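Local coordinates for protein glycerol dehydratase (Clostridium butyricum, PDB 1R9D) that probably dehydrates glycerol to 3-hydroxypropionaldehyde without coenzyme B12, as a glycyl radical enzyme, at residues A[21-26]-A[78-83]; A[29-34]-A[84-89]; A[105-110]-A[335-340]. One frame throughout, in Å; residues are numbered along the deposited sequence.

Contact 1: A[21-26]-A[78-83]; sequences LNAKPC and KEPRSS
Ser-82 OG is held from two directions: it accepts the Cys-26 N-H across the contact (Cys-26 N to Ser-82 OG 3.2 Å) and donates to Pro-80 O within its own loop. With chi1 at -62°, OG stands beside its own backbone N, and from there it reaches the carbonyl two residues earlier, approaching Pro-80 O from well above the carbonyl plane. Cys-26 also uses its carbonyl: Ser-83 N donates to Cys-26 O at 2.9 Å.

At the other end, Lys-24 N points almost straight at Glu-79 OE2 (3.0 Å, 173° at the hydrogen), meeting the oxygen on its anti side, somewhat out of the carboxylate plane. Beside this bond, Ala-23 CB rests on Pro-80 CB at 3.8 Å. Between the polar points Pro-25 lies alongside Arg-81, both pointing the same way, with Pro-25 CB 3.4 Å from Arg-81 O. A water sits in the guanidinium plane and joins Arg-81 NH1 to Ala-23 O; the same NH1 also reaches Gln-767 OE1, near the C-terminal end of the chain.

The segments run in the same direction; 21-26 contributes only main-chain atoms to the three direct hydrogen bonds, and 78-83 answers with two side-chain oxygens and one amide. Glu-79 is matched by an amide, its OE2 standing 6.8 Å from Lys-24 NZ, consistent with at most a longer-range electrostatic pull.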
loop_
_atom_site.group_PDB
_atom_site.type_symbol
_atom_site.label_atom_id
_atom_site.label_comp_id
_atom_site.label_asym_id
_atom_site.label_seq_id
_atom_site.Cartn_x
_atom_site.Cartn_y
_atom_site.Cartn_z
ATOM N N LEU A 21 -25.480 -33.194 -13.562
ATOM C CA LEU A 21 -26.906 -32.880 -13.567
ATOM C C LEU A 21 -27.700 -33.345 -12.350
ATOM O O LEU A 21 -28.659 -32.690 -11.949
ATOM C CB LEU A 21 -27.552 -33.427 -14.842
ATOM C CG LEU A 21 -27.043 -32.767 -16.129
ATOM C CD1 LEU A 21 -27.702 -33.404 -17.332
ATOM C CD2 LEU A 21 -27.327 -31.270 -16.079
ATOM N N ASN A 22 -27.313 -34.469 -11.758
ATOM C CA ASN A 22 -28.033 -34.964 -10.588
ATOM C C ASN A 22 -27.566 -34.301 -9.298
ATOM O O ASN A 22 -28.155 -34.496 -8.233
ATOM C CB ASN A 22 -27.892 -36.484 -10.478
ATOM C CG ASN A 22 -28.624 -37.210 -11.585
ATOM O OD1 ASN A 22 -29.722 -36.809 -11.975
ATOM N ND2 ASN A 22 -28.030 -38.285 -12.094
ATOM N N ALA A 23 -26.506 -33.508 -9.395
ATOM C CA ALA A 23 -25.979 -32.823 -8.228
ATOM C C ALA A 23 -26.977 -31.790 -7.728
ATOM O O ALA A 23 -27.860 -31.347 -8.469
ATOM C CB ALA A 23 -24.653 -32.141 -8.572
ATOM N N LYS A 24 -26.840 -31.425 -6.461
ATOM C CA LYS A 24 -27.690 -30.420 -5.842
ATOM C C LYS A 24 -26.737 -29.302 -5.427
ATOM O O LYS A 24 -26.189 -29.316 -4.322
ATOM C CB LYS A 24 -28.400 -31.010 -4.623
ATOM C CG LYS A 24 -29.285 -32.202 -4.972
ATOM C CD LYS A 24 -29.774 -32.931 -3.730
ATOM C CE LYS A 24 -30.582 -34.168 -4.109
ATOM N NZ LYS A 24 -30.955 -34.990 -2.916
ATOM N N PRO A 25 -26.511 -28.328 -6.326
ATOM C CA PRO A 25 -25.612 -27.201 -6.060
ATOM C C PRO A 25 -25.746 -26.652 -4.646
ATOM O O PRO A 25 -26.846 -26.354 -4.190
ATOM C CB PRO A 25 -26.018 -26.183 -7.123
ATOM C CG PRO A 25 -26.384 -27.058 -8.277
ATOM C CD PRO A 25 -27.228 -28.125 -7.599
ATOM N N CYS A 26 -24.620 -26.522 -3.952
ATOM C CA CYS A 26 -24.638 -25.997 -2.598
ATOM C C CYS A 26 -23.446 -25.091 -2.330
ATOM O O CYS A 26 -22.559 -24.939 -3.171
ATOM C CB CYS A 26 -24.629 -27.140 -1.582
ATOM S SG CYS A 26 -23.064 -28.039 -1.516
ATOM N N LYS A 78 -16.893 -30.937 -2.475
ATOM C CA LYS A 78 -17.274 -32.323 -2.235
ATOM C C LYS A 78 -18.483 -32.691 -3.096
ATOM O O LYS A 78 -18.500 -33.744 -3.740
ATOM C CB LYS A 78 -17.581 -32.521 -0.748
ATOM C CG LYS A 78 -16.375 -32.258 0.148
ATOM C CD LYS A 78 -16.728 -32.299 1.630
ATOM C CE LYS A 78 -17.678 -31.169 2.012
ATOM N NZ LYS A 78 -17.964 -31.139 3.480
ATOM N N GLU A 79 -19.492 -31.825 -3.099
ATOM C CA GLU A 79 -20.698 -32.031 -3.908
ATOM C C GLU A 79 -20.382 -31.461 -5.294
ATOM O O GLU A 79 -19.773 -30.398 -5.403
ATOM C CB GLU A 79 -21.878 -31.270 -3.292
ATOM C CG GLU A 79 -23.198 -31.314 -4.083
ATOM C CD GLU A 79 -23.895 -32.668 -4.035
ATOM O OE1 GLU A 79 -23.609 -33.458 -3.111
ATOM O OE2 GLU A 79 -24.747 -32.937 -4.914
ATOM N N PRO A 80 -20.779 -32.159 -6.371
ATOM C CA PRO A 80 -20.470 -31.607 -7.695
ATOM C C PRO A 80 -21.224 -30.309 -7.969
ATOM O O PRO A 80 -22.211 -29.999 -7.305
ATOM C CB PRO A 80 -20.903 -32.720 -8.651
ATOM C CG PRO A 80 -20.832 -33.970 -7.799
ATOM C CD PRO A 80 -21.388 -33.493 -6.486
ATOM N N ARG A 81 -20.735 -29.540 -8.935
ATOM C CA ARG A 81 -21.396 -28.300 -9.324
ATOM C C ARG A 81 -21.733 -27.382 -8.152
ATOM O O ARG A 81 -22.799 -26.757 -8.133
ATOM C CB ARG A 81 -22.680 -28.653 -10.079
ATOM C CG ARG A 81 -23.123 -27.632 -11.105
ATOM C CD ARG A 81 -24.436 -28.061 -11.734
ATOM N NE ARG A 81 -24.842 -27.171 -12.818
ATOM C CZ ARG A 81 -26.033 -27.213 -13.403
ATOM N NH1 ARG A 81 -26.935 -28.103 -13.006
ATOM N NH2 ARG A 81 -26.325 -26.364 -14.382
ATOM N N SER A 82 -20.829 -27.288 -7.177
ATOM C CA SER A 82 -21.066 -26.444 -6.012
ATOM C C SER A 82 -20.068 -25.293 -5.903
ATOM O O SER A 82 -19.209 -25.135 -6.764
ATOM C CB SER A 82 -21.053 -27.296 -4.744
ATOM O OG SER A 82 -22.098 -28.255 -4.811
ATOM N N SER A 83 -20.185 -24.494 -4.846
ATOM C CA SER A 83 -19.316 -23.329 -4.675
ATOM C C SER A 83 -18.717 -23.113 -3.286
ATOM O O SER A 83 -19.384 -23.307 -2.267
ATOM C CB SER A 83 -20.097 -22.068 -5.077
ATOM O OG SER A 83 -19.388 -20.874 -4.773
HETATM O O HOH W 1 -27.174 -29.891 -10.766
#

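Contact 2: A[29-34]-A[84-89]; sequences SERAIL and QVFPEF
Arg-31 and Ala-32, in the first turn of helix 30-40, face an irregular loop that passes the turn without pairing to it backbone to backbone. The closest pair of CA atoms is that of Ala-32 and Val-85, 5.3 Å apart. Gln-84 OE1 accepts Arg-31 N at 3.0 Å, the donor standing above the amide's carbonyl plane, and also takes a proton from a water that in turn accepts Ala-32 N and Val-85 N.

Arg-31 carries most of the rest. Its CG is anti to the backbone N (chi1 -175°), and the chain runs extended as far as NE across the face of Phe-86. The guanidinium lies flat on that ring, centres 3.8 Å apart and planes at 23°, a cation-pi stack, while CD makes a CH-pi contact with the same face. Arg-31 grips Glu-88 end-on: Arg-31 NH2 to Glu-88 OE1 2.7 Å, Arg-31 NH1 to Glu-88 OE2 3.1 Å, each oxygen using its syn lone pair. NH1 is shared with Val-85 O. Alongside, Ala-32 CB packs on Val-85 CB.

The buried charges are not left to a single pair, for Arg-51 of helix 47-61 also bridges Glu-88 OE1, and Arg-31 NE donates to Ile-276 O. Leu-119 touches Ala-32 and Ile-58 packs on Arg-31, so loop 84-89 and the start of helix 30-40 meet beside helices 47-61 and 113-125.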
loop_
_atom_site.group_PDB
_atom_site.type_symbol
_atom_site.label_atom_id
_atom_site.label_comp_id
_atom_site.label_asym_id
_atom_site.label_seq_id
_atom_site.Cartn_x
_atom_site.Cartn_y
_atom_site.Cartn_z
ATOM N N SER A 29 -18.281 -24.508 3.179
ATOM C CA SER A 29 -17.531 -23.561 3.998
ATOM C C SER A 29 -16.048 -23.835 4.249
ATOM O O SER A 29 -15.362 -22.994 4.827
ATOM C CB SER A 29 -18.241 -23.388 5.347
ATOM O OG SER A 29 -18.381 -24.635 6.008
ATOM N N GLU A 30 -15.550 -24.990 3.822
ATOM C CA GLU A 30 -14.145 -25.328 4.038
ATOM C C GLU A 30 -13.165 -24.209 3.668
ATOM O O GLU A 30 -12.361 -23.775 4.502
ATOM C CB GLU A 30 -13.770 -26.592 3.263
ATOM C CG GLU A 30 -14.144 -27.918 3.935
ATOM C CD GLU A 30 -15.637 -28.186 3.967
ATOM O OE1 GLU A 30 -16.343 -27.757 3.027
ATOM O OE2 GLU A 30 -16.103 -28.845 4.926
ATOM N N ARG A 31 -13.220 -23.733 2.429
ATOM C CA ARG A 31 -12.293 -22.679 2.025
ATOM C C ARG A 31 -12.390 -21.433 2.900
ATOM O O ARG A 31 -11.371 -20.881 3.316
ATOM C CB ARG A 31 -12.508 -22.277 0.559
ATOM C CG ARG A 31 -11.462 -21.257 0.080
ATOM C CD ARG A 31 -11.776 -20.688 -1.300
ATOM N NE ARG A 31 -10.752 -19.735 -1.739
ATOM C CZ ARG A 31 -10.633 -18.486 -1.295
ATOM N NH1 ARG A 31 -11.478 -18.007 -0.390
ATOM N NH2 ARG A 31 -9.663 -17.709 -1.763
ATOM N N ALA A 32 -13.611 -20.993 3.186
ATOM C CA ALA A 32 -13.820 -19.800 3.997
ATOM C C ALA A 32 -13.165 -19.925 5.366
ATOM O O ALA A 32 -12.549 -18.980 5.866
ATOM C CB ALA A 32 -15.309 -19.531 4.160
ATOM N N ILE A 33 -13.310 -21.094 5.977
ATOM C CA ILE A 33 -12.727 -21.331 7.291
ATOM C C ILE A 33 -11.198 -21.301 7.227
ATOM O O ILE A 33 -10.546 -20.699 8.080
ATOM C CB ILE A 33 -13.203 -22.695 7.869
ATOM C CG1 ILE A 33 -14.594 -22.548 8.496
ATOM C CG2 ILE A 33 -12.241 -23.184 8.946
ATOM C CD1 ILE A 33 -15.655 -22.001 7.574
ATOM N N LEU A 34 -10.636 -21.935 6.204
ATOM C CA LEU A 34 -9.191 -22.000 6.039
ATOM C C LEU A 34 -8.500 -20.664 5.759
ATOM O O LEU A 34 -7.452 -20.377 6.338
ATOM C CB LEU A 34 -8.840 -23.005 4.943
ATOM C CG LEU A 34 -9.137 -24.470 5.275
ATOM C CD1 LEU A 34 -8.840 -25.341 4.074
ATOM C CD2 LEU A 34 -8.290 -24.911 6.469
ATOM N N GLN A 84 -17.450 -22.706 -3.257
ATOM C CA GLN A 84 -16.775 -22.391 -2.005
ATOM C C GLN A 84 -17.093 -20.914 -1.777
ATOM O O GLN A 84 -17.708 -20.266 -2.634
ATOM C CB GLN A 84 -15.253 -22.567 -2.120
ATOM C CG GLN A 84 -14.737 -24.003 -2.239
ATOM C CD GLN A 84 -14.892 -24.810 -0.953
ATOM O OE1 GLN A 84 -15.052 -24.251 0.129
ATOM N NE2 GLN A 84 -14.826 -26.131 -1.073
ATOM N N VAL A 85 -16.664 -20.382 -0.638
ATOM C CA VAL A 85 -16.910 -18.989 -0.284
ATOM C C VAL A 85 -15.602 -18.198 -0.288
ATOM O O VAL A 85 -14.569 -18.691 0.173
ATOM C CB VAL A 85 -17.571 -18.898 1.108
ATOM C CG1 VAL A 85 -17.745 -17.445 1.525
ATOM C CG2 VAL A 85 -18.919 -19.599 1.073
ATOM N N PHE A 86 -15.657 -16.977 -0.820
ATOM C CA PHE A 86 -14.488 -16.103 -0.914
ATOM C C PHE A 86 -14.759 -14.809 -0.144
ATOM O O PHE A 86 -14.998 -13.750 -0.730
ATOM C CB PHE A 86 -14.185 -15.812 -2.396
ATOM C CG PHE A 86 -13.782 -17.033 -3.178
ATOM C CD1 PHE A 86 -14.695 -18.062 -3.416
ATOM C CD2 PHE A 86 -12.475 -17.188 -3.623
ATOM C CE1 PHE A 86 -14.308 -19.223 -4.077
ATOM C CE2 PHE A 86 -12.075 -18.345 -4.284
ATOM C CZ PHE A 86 -12.995 -19.369 -4.512
ATOM N N PRO A 87 -14.696 -14.880 1.196
ATOM C CA PRO A 87 -14.938 -13.757 2.101
ATOM C C PRO A 87 -13.995 -12.569 1.983
ATOM O O PRO A 87 -14.309 -11.492 2.478
ATOM C CB PRO A 87 -14.869 -14.410 3.478
ATOM C CG PRO A 87 -13.816 -15.447 3.280
ATOM C CD PRO A 87 -14.214 -16.055 1.948
ATOM N N GLU A 88 -12.851 -12.764 1.331
ATOM C CA GLU A 88 -11.873 -11.690 1.173
ATOM C C GLU A 88 -12.362 -10.566 0.267
ATOM O O GLU A 88 -11.848 -9.449 0.332
ATOM C CB GLU A 88 -10.548 -12.235 0.622
ATOM C CG GLU A 88 -10.634 -12.865 -0.766
ATOM C CD GLU A 88 -10.687 -14.384 -0.738
ATOM O OE1 GLU A 88 -9.796 -15.017 -1.341
ATOM O OE2 GLU A 88 -11.620 -14.947 -0.124
ATOM N N PHE A 89 -13.350 -10.857 -0.578
ATOM C CA PHE A 89 -13.886 -9.846 -1.488
ATOM C C PHE A 89 -15.131 -9.183 -0.902
ATOM O O PHE A 89 -15.240 -7.960 -0.895
ATOM C CB PHE A 89 -14.180 -10.483 -2.845
ATOM C CG PHE A 89 -12.981 -11.152 -3.463
ATOM C CD1 PHE A 89 -12.993 -12.513 -3.749
ATOM C CD2 PHE A 89 -11.825 -10.419 -3.733
ATOM C CE1 PHE A 89 -11.869 -13.141 -4.294
ATOM C CE2 PHE A 89 -10.698 -11.035 -4.277
ATOM C CZ PHE A 89 -10.715 -12.398 -4.559
HETATM O O HOH W 2 -15.357 -28.465 0.616
HETATM O O HOH W 3 -15.822 -22.106 1.380
#

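Contact 3: A[105-110]-A[335-340]; sequences TGDAFQ and GYPMYQ
Asp-107 and Tyr-336 make this a buried loop-to-loop contact, in which a carboxylate receives two successive backbone amides and an aromatic side chain reaches back to the partner's main chain. One loop leads into helix 113-125, the other from helix 329-332 into strand 341-344. The CA atoms of Asp-107 and Gly-335 are 5.8 Å apart. Asp-107 CG lies beside its own backbone N (chi1 -69°), and its two oxygens divide the work: OD1 accepts Gly-335 N at 2.9 Å through its syn lone pair, nearly straight, and OD2 accepts Tyr-336 N at 2.8 Å, also on the syn side but with the donor tilted from the carboxylate plane. Gly-335 N makes a further, weak bond to OD2. The backbone angles of Gly-335 would press a CB against the preceding carbonyl oxygen, and Tyr-336 adopts a left-handed helical backbone conformation; with these angles the consecutive N-H groups of Gly-335 and Tyr-336 both face Asp-107.

Strand 341-344, which follows directly, is within this chain an outermost strand of a mixed five-stranded sheet, consistent with part of the ten-stranded alpha/beta barrel of this family; the contact ties the loop before it to the loop before helix 113-125. Nearby, Tyr-339 meets Tyr-764, the neighbour of the predicted radical residue Gly-763, edge to face.

Across the contact the Tyr-336 hydroxyl donates to Ala-108 O at 2.6 Å, on a lone pair in the carbonyl plane. The Tyr-336 ring also turns its edge toward the face of Phe-109 in an offset edge-to-face pair, centroids 5.4 Å apart and planes at 90°; Tyr-336 CE2 comes to 3.6 Å from Phe-109 CE1. The two side chains run antiparallel past one another, while Arg-81 and Asn-322 touch Tyr-336 from other loops.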
loop_
_atom_site.group_PDB
_atom_site.type_symbol
_atom_site.label_atom_id
_atom_site.label_comp_id
_atom_site.label_asym_id
_atom_site.label_seq_id
_atom_site.Cartn_x
_atom_site.Cartn_y
_atom_site.Cartn_z
ATOM N N THR A 105 -35.920 -19.496 -7.168
ATOM C CA THR A 105 -36.537 -20.260 -8.247
ATOM C C THR A 105 -35.367 -20.842 -9.025
ATOM O O THR A 105 -35.110 -22.046 -8.989
ATOM C CB THR A 105 -37.336 -19.369 -9.213
ATOM O OG1 THR A 105 -37.633 -18.116 -8.589
ATOM C CG2 THR A 105 -38.635 -20.054 -9.595
ATOM N N GLY A 106 -34.654 -19.963 -9.723
ATOM C CA GLY A 106 -33.497 -20.384 -10.489
ATOM C C GLY A 106 -32.242 -20.101 -9.684
ATOM O O GLY A 106 -32.286 -19.345 -8.718
ATOM N N ASP A 107 -31.125 -20.699 -10.084
ATOM C CA ASP A 107 -29.852 -20.511 -9.392
ATOM C C ASP A 107 -29.969 -20.735 -7.890
ATOM O O ASP A 107 -29.400 -19.988 -7.098
ATOM C CB ASP A 107 -29.294 -19.108 -9.654
ATOM C CG ASP A 107 -28.854 -18.917 -11.096
ATOM O OD1 ASP A 107 -29.714 -18.632 -11.954
ATOM O OD2 ASP A 107 -27.645 -19.068 -11.373
ATOM N N ALA A 108 -30.710 -21.765 -7.502
ATOM C CA ALA A 108 -30.875 -22.064 -6.089
ATOM C C ALA A 108 -29.643 -22.795 -5.568
ATOM O O ALA A 108 -29.009 -23.566 -6.293
ATOM C CB ALA A 108 -32.126 -22.919 -5.875
ATOM N N PHE A 109 -29.296 -22.532 -4.313
ATOM C CA PHE A 109 -28.165 -23.194 -3.676
ATOM C C PHE A 109 -28.602 -23.737 -2.323
ATOM O O PHE A 109 -29.408 -23.119 -1.625
ATOM C CB PHE A 109 -26.992 -22.230 -3.449
ATOM C CG PHE A 109 -26.148 -21.991 -4.668
ATOM C CD1 PHE A 109 -26.496 -21.014 -5.596
ATOM C CD2 PHE A 109 -24.993 -22.733 -4.879
ATOM C CE1 PHE A 109 -25.701 -20.781 -6.712
ATOM C CE2 PHE A 109 -24.191 -22.509 -5.992
ATOM C CZ PHE A 109 -24.545 -21.531 -6.911
ATOM N N GLN A 110 -28.069 -24.897 -1.964
ATOM C CA GLN A 110 -28.372 -25.511 -0.678
ATOM C C GLN A 110 -27.212 -25.157 0.251
ATOM O O GLN A 110 -26.115 -24.853 -0.213
ATOM C CB GLN A 110 -28.455 -27.036 -0.816
ATOM C CG GLN A 110 -29.394 -27.528 -1.910
ATOM C CD GLN A 110 -30.790 -26.958 -1.776
ATOM O OE1 GLN A 110 -31.424 -27.086 -0.729
ATOM N NE2 GLN A 110 -31.277 -26.322 -2.839
ATOM N N GLY A 335 -28.220 -18.743 -14.393
ATOM C CA GLY A 335 -27.933 -20.076 -14.900
ATOM C C GLY A 335 -26.633 -20.749 -14.482
ATOM O O GLY A 335 -26.068 -21.522 -15.258
ATOM N N TYR A 336 -26.158 -20.466 -13.268
ATOM C CA TYR A 336 -24.916 -21.059 -12.757
ATOM C C TYR A 336 -23.748 -20.919 -13.738
ATOM O O TYR A 336 -22.977 -21.861 -13.914
ATOM C CB TYR A 336 -25.108 -22.555 -12.500
ATOM C CG TYR A 336 -26.198 -22.936 -11.524
ATOM C CD1 TYR A 336 -27.147 -23.899 -11.869
ATOM C CD2 TYR A 336 -26.240 -22.401 -10.236
ATOM C CE1 TYR A 336 -28.111 -24.327 -10.953
ATOM C CE2 TYR A 336 -27.205 -22.825 -9.311
ATOM C CZ TYR A 336 -28.132 -23.790 -9.681
ATOM O OH TYR A 336 -29.080 -24.233 -8.777
ATOM N N PRO A 337 -23.586 -19.745 -14.374
ATOM C CA PRO A 337 -22.497 -19.546 -15.339
ATOM C C PRO A 337 -21.096 -19.233 -14.804
ATOM O O PRO A 337 -20.944 -18.488 -13.839
ATOM C CB PRO A 337 -23.025 -18.401 -16.194
ATOM C CG PRO A 337 -23.670 -17.533 -15.158
ATOM C CD PRO A 337 -24.439 -18.543 -14.303
ATOM N N MET A 338 -20.083 -19.805 -15.456
ATOM C CA MET A 338 -18.682 -19.560 -15.108
ATOM C C MET A 338 -17.984 -18.871 -16.279
ATOM O O MET A 338 -16.882 -18.339 -16.129
ATOM C CB MET A 338 -17.948 -20.862 -14.768
ATOM C CG MET A 338 -18.351 -21.464 -13.422
ATOM S SD MET A 338 -18.362 -20.278 -12.070
ATOM C CE MET A 338 -16.621 -19.799 -11.982
ATOM N N TYR A 339 -18.628 -18.903 -17.443
ATOM C CA TYR A 339 -18.103 -18.266 -18.659
ATOM C C TYR A 339 -16.670 -18.640 -19.053
ATOM O O TYR A 339 -15.864 -17.767 -19.372
ATOM C CB TYR A 339 -18.181 -16.741 -18.522
ATOM C CG TYR A 339 -19.525 -16.211 -18.072
ATOM C CD1 TYR A 339 -19.794 -15.992 -16.721
ATOM C CD2 TYR A 339 -20.532 -15.931 -18.999
ATOM C CE1 TYR A 339 -21.027 -15.506 -16.302
ATOM C CE2 TYR A 339 -21.772 -15.447 -18.589
ATOM C CZ TYR A 339 -22.014 -15.236 -17.244
ATOM O OH TYR A 339 -23.241 -14.760 -16.838
ATOM N N GLN A 340 -16.354 -19.930 -19.051
ATOM C CA GLN A 340 -15.013 -20.380 -19.415
ATOM C C GLN A 340 -14.953 -20.579 -20.929
ATOM O O GLN A 340 -15.271 -21.655 -21.444
ATOM C CB GLN A 340 -14.701 -21.686 -18.678
ATOM C CG GLN A 340 -14.861 -21.549 -17.169
ATOM C CD GLN A 340 -15.010 -22.884 -16.467
ATOM O OE1 GLN A 340 -14.133 -23.304 -15.708
ATOM N NE2 GLN A 340 -16.126 -23.559 -16.719
#

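Contacts 1 and 2 interleave along the chain, their centres about 17 Å apart, and meet through a salt bridge from Lys-78 NZ to Glu-30 OE2 (3.3 Å). Contact 3 lies closer to contact 1, about 10 Å between centres. There, Gln-110 N probably donates to Pro-25 O (2.9 Å), and Arg-81 NH2 packs 3.6 Å from Tyr-336 CD1. Contacts 2 and 3 do not touch, their nearest atoms being about 7 Å apart, so contact 1 bridges them. Contact 3, its centre about 13 Å from the chain centre, is the innermost, and its Pro-337 side chain is about 7 Å from bound glycerol; contacts 1 and 2 lie at about 21 and 22 Å from the chain centre.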